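Local coordinates for uncharacterized protein SP1917 (Streptococcus pneumoniae, PDB 3C9P) that is of unknown function, a small, mostly helical bacterial protein of the DUF2200 family, at residues M4-Y9 / I88-M93. Numbering follows the deposited sequence.
Sequences MSQKLY and IDDPLM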
HETATM    1  N   MSE A   4       7.582 -10.948  -5.929  1.00 27.83           N
HETATM    2  CA  MSE A   4       8.618 -10.018  -6.390  1.00 27.18           C
HETATM    3  C   MSE A   4       8.541  -9.671  -7.869  1.00 24.22           C
HETATM    4  O   MSE A   4       9.219  -8.746  -8.315  1.00 23.37           O
HETATM    5  CB  MSE A   4       9.980 -10.659  -6.157  1.00 28.41           C
HETATM    6  CG  MSE A   4      10.091 -11.301  -4.805  1.00 36.30           C
HETATM    7 SE   MSE A   4      10.321  -9.832  -3.560  1.00 56.80          SE
HETATM    8  CE  MSE A   4      12.293  -9.931  -3.667  1.00 48.24           C
ATOM      9  N   SER A   5       7.767 -10.452  -8.621  1.00 21.07           N
ATOM     10  CA  SER A   5       7.723 -10.319 -10.064  1.00 17.94           C
ATOM     11  C   SER A   5       6.392  -9.734 -10.523  1.00 17.09           C
ATOM     12  O   SER A   5       5.493  -9.470  -9.706  1.00 16.30           O
ATOM     13  CB  SER A   5       8.023 -11.678 -10.747  1.00 17.38           C
ATOM     14  OG  SER A   5       6.869 -12.512 -10.802  1.00 13.63           O
ATOM     15  N   GLN A   6       6.272  -9.557 -11.838  1.00 15.93           N
ATOM     16  CA  GLN A   6       5.065  -9.024 -12.467  1.00 15.32           C
ATOM     17  C   GLN A   6       3.882 -10.001 -12.400  1.00 14.42           C
ATOM     18  O   GLN A   6       2.749  -9.612 -12.661  1.00 14.46           O
ATOM     19  CB  GLN A   6       5.366  -8.618 -13.913  1.00 14.80           C
ATOM     20  CG  GLN A   6       6.452  -7.515 -13.981  1.00 15.19           C
ATOM     21  CD  GLN A   6       6.558  -6.829 -15.341  1.00 16.84           C
ATOM     22  OE1 GLN A   6       6.197  -7.392 -16.358  1.00 20.55           O
ATOM     23  NE2 GLN A   6       7.073  -5.603 -15.348  1.00 18.89           N
ATOM     24  N   LYS A   7       4.146 -11.256 -12.039  1.00 13.29           N
ATOM     25  CA  LYS A   7       3.070 -12.202 -11.703  1.00 12.42           C
ATOM     26  C   LYS A   7       2.123 -11.604 -10.646  1.00 11.99           C
ATOM     27  O   LYS A   7       0.916 -11.844 -10.683  1.00 11.52           O
ATOM     28  CB  LYS A   7       3.633 -13.571 -11.243  1.00 12.65           C
ATOM     29  CG  LYS A   7       4.317 -14.323 -12.407  1.00 12.67           C
ATOM     30  CD  LYS A   7       4.953 -15.675 -12.059  1.00 13.08           C
ATOM     31  CE  LYS A   7       5.803 -16.135 -13.276  1.00 12.60           C
ATOM     32  NZ  LYS A   7       6.640 -17.369 -13.063  1.00 14.48           N
ATOM     33  N   LEU A   8       2.666 -10.807  -9.733  1.00 11.16           N
ATOM     34  CA  LEU A   8       1.837 -10.098  -8.749  1.00 12.38           C
ATOM     35  C   LEU A   8       0.717  -9.243  -9.376  1.00 12.77           C
ATOM     36  O   LEU A   8      -0.391  -9.157  -8.838  1.00 13.37           O
ATOM     37  CB  LEU A   8       2.721  -9.200  -7.874  1.00 12.24           C
ATOM     38  CG  LEU A   8       2.051  -8.411  -6.759  1.00 13.87           C
ATOM     39  CD1 LEU A   8       1.314  -9.317  -5.734  1.00 13.95           C
ATOM     40  CD2 LEU A   8       3.114  -7.588  -6.061  1.00 17.87           C
ATOM     41  N   TYR A   9       1.017  -8.589 -10.487  1.00 12.74           N
ATOM     42  CA  TYR A   9       0.067  -7.655 -11.089  1.00 13.03           C
ATOM     43  C   TYR A   9      -1.246  -8.334 -11.465  1.00 13.09           C
ATOM     44  O   TYR A   9      -2.277  -7.678 -11.524  1.00 14.09           O
ATOM     45  CB  TYR A   9       0.658  -7.017 -12.335  1.00 13.10           C
ATOM     46  CG  TYR A   9       1.950  -6.252 -12.151  1.00 12.11           C
ATOM     47  CD1 TYR A   9       2.422  -5.888 -10.870  1.00 12.39           C
ATOM     48  CD2 TYR A   9       2.693  -5.855 -13.271  1.00 13.19           C
ATOM     49  CE1 TYR A   9       3.591  -5.193 -10.716  1.00 10.14           C
ATOM     50  CE2 TYR A   9       3.871  -5.137 -13.128  1.00 13.11           C
ATOM     51  CZ  TYR A   9       4.314  -4.826 -11.841  1.00 13.96           C
ATOM     52  OH  TYR A   9       5.471  -4.112 -11.700  1.00 13.10           O
ATOM     53  N   ILE A  88      13.622   0.993  -7.508  1.00 14.85           N
ATOM     54  CA  ILE A  88      12.783   0.096  -8.315  1.00 15.48           C
ATOM     55  C   ILE A  88      12.451   0.739  -9.667  1.00 16.29           C
ATOM     56  O   ILE A  88      11.802   1.786  -9.725  1.00 15.88           O
ATOM     57  CB  ILE A  88      11.479  -0.338  -7.579  1.00 14.96           C
ATOM     58  CG1 ILE A  88      11.814  -1.097  -6.282  1.00 14.81           C
ATOM     59  CG2 ILE A  88      10.585  -1.203  -8.515  1.00 14.89           C
ATOM     60  CD1 ILE A  88      10.598  -1.328  -5.379  1.00 15.19           C
ATOM     61  N   ASP A  89      12.863   0.080 -10.742  1.00 17.79           N
ATOM     62  CA  ASP A  89      12.706   0.631 -12.090  1.00 19.58           C
ATOM     63  C   ASP A  89      11.274   0.624 -12.611  1.00 19.67           C
ATOM     64  O   ASP A  89      10.818   1.603 -13.220  1.00 19.77           O
ATOM     65  CB  ASP A  89      13.598  -0.122 -13.065  1.00 20.94           C
ATOM     66  CG  ASP A  89      15.001   0.436 -13.123  1.00 25.13           C
ATOM     67  OD1 ASP A  89      15.231   1.598 -12.670  1.00 30.20           O
ATOM     68  OD2 ASP A  89      15.887  -0.299 -13.630  1.00 30.52           O
ATOM     69  N   ASP A  90      10.584  -0.486 -12.363  1.00 18.43           N
ATOM     70  CA  ASP A  90       9.205  -0.669 -12.767  1.00 18.52           C
ATOM     71  C   ASP A  90       8.327   0.242 -11.897  1.00 18.05           C
ATOM     72  O   ASP A  90       8.252   0.038 -10.672  1.00 17.13           O
ATOM     73  CB  ASP A  90       8.848  -2.136 -12.536  1.00 17.97           C
ATOM     74  CG  ASP A  90       7.472  -2.501 -13.050  1.00 19.01           C
ATOM     75  OD1 ASP A  90       6.619  -1.599 -13.200  1.00 16.02           O
ATOM     76  OD2 ASP A  90       7.253  -3.716 -13.280  1.00 17.53           O
ATOM     77  N   PRO A  91       7.671   1.248 -12.519  1.00 17.61           N
ATOM     78  CA  PRO A  91       6.912   2.237 -11.772  1.00 17.04           C
ATOM     79  C   PRO A  91       5.708   1.668 -11.049  1.00 16.50           C
ATOM     80  O   PRO A  91       5.313   2.191 -10.000  1.00 16.06           O
ATOM     81  CB  PRO A  91       6.453   3.247 -12.850  1.00 17.86           C
ATOM     82  CG  PRO A  91       6.614   2.544 -14.140  1.00 18.26           C
ATOM     83  CD  PRO A  91       7.681   1.522 -13.966  1.00 18.00           C
ATOM     84  N   LEU A  92       5.114   0.618 -11.609  1.00 15.02           N
ATOM     85  CA  LEU A  92       3.961  -0.001 -10.962  1.00 14.15           C
ATOM     86  C   LEU A  92       4.419  -0.746  -9.716  1.00 13.52           C
ATOM     87  O   LEU A  92       3.828  -0.576  -8.654  1.00 13.37           O
ATOM     88  CB  LEU A  92       3.206  -0.936 -11.909  1.00 13.89           C
ATOM     89  CG  LEU A  92       1.960  -1.637 -11.332  1.00 15.23           C
ATOM     90  CD1 LEU A  92       0.923  -0.625 -10.842  1.00 16.02           C
ATOM     91  CD2 LEU A  92       1.334  -2.539 -12.412  1.00 12.90           C
HETATM   92  N   MSE A  93       5.460  -1.571  -9.843  1.00 13.14           N
HETATM   93  CA  MSE A  93       6.017  -2.257  -8.682  1.00 12.79           C
HETATM   94  C   MSE A  93       6.461  -1.229  -7.607  1.00 12.90           C
HETATM   95  O   MSE A  93       6.378  -1.491  -6.408  1.00 11.01           O
HETATM   96  CB  MSE A  93       7.190  -3.143  -9.084  1.00 13.24           C
HETATM   97  CG  MSE A  93       7.716  -4.081  -7.963  1.00 15.07           C
HETATM   98 SE   MSE A  93       6.297  -5.289  -7.283  1.00 29.48          SE
HETATM   99  CE  MSE A  93       6.400  -6.651  -8.674  1.00 23.60           C
TER
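Tyr9 CG stands anti to its own carbonyl carbon (chi1 -58°) and Asp90 CG anti to the backbone N (chi1 -174°); the two side chains reach toward each other tip to tip, ring and carboxylate planes 90° apart. Tyr9 OH donates a hydrogen bond to Asp90 OD2, though the modelled 2.4 Å is unusually short for such a pair and the exact length is doubtful. Asp90 OD2 lies at the edge of the Tyr9 ring, in its plane. The same oxygen is gripped a second time by Gln6, whose chain is extended beyond CG: Gln6 NE2 donates to Asp90 OD2 at 2.8 Å, meeting it from above the carboxylate plane. Asp90 OD1 accepts from Leu92 N at 3.1 Å. Asp90 is thus the N-cap of helix 91-107, and one carboxylate both caps the helix start and ties it to the N-terminal turn that precedes helix 13-26. The Tyr9 ring is covered on both faces: Leu92 CD2 stands 3.5 Å from the ring centroid, almost on the ring normal, a CH-pi contact, while Gln6 CA covers the opposite face. Met93, a selenomethionine bent at chi2 and chi3, brings its CE to 3.1 Å from Ser5 O, and Met93 SE lies 4.1 Å from Leu8 CD2. Outside the two segments, Phe63 and Arg64 of helix 59-64 touch Leu92, and Ile96 packs against both Leu8 and Tyr9.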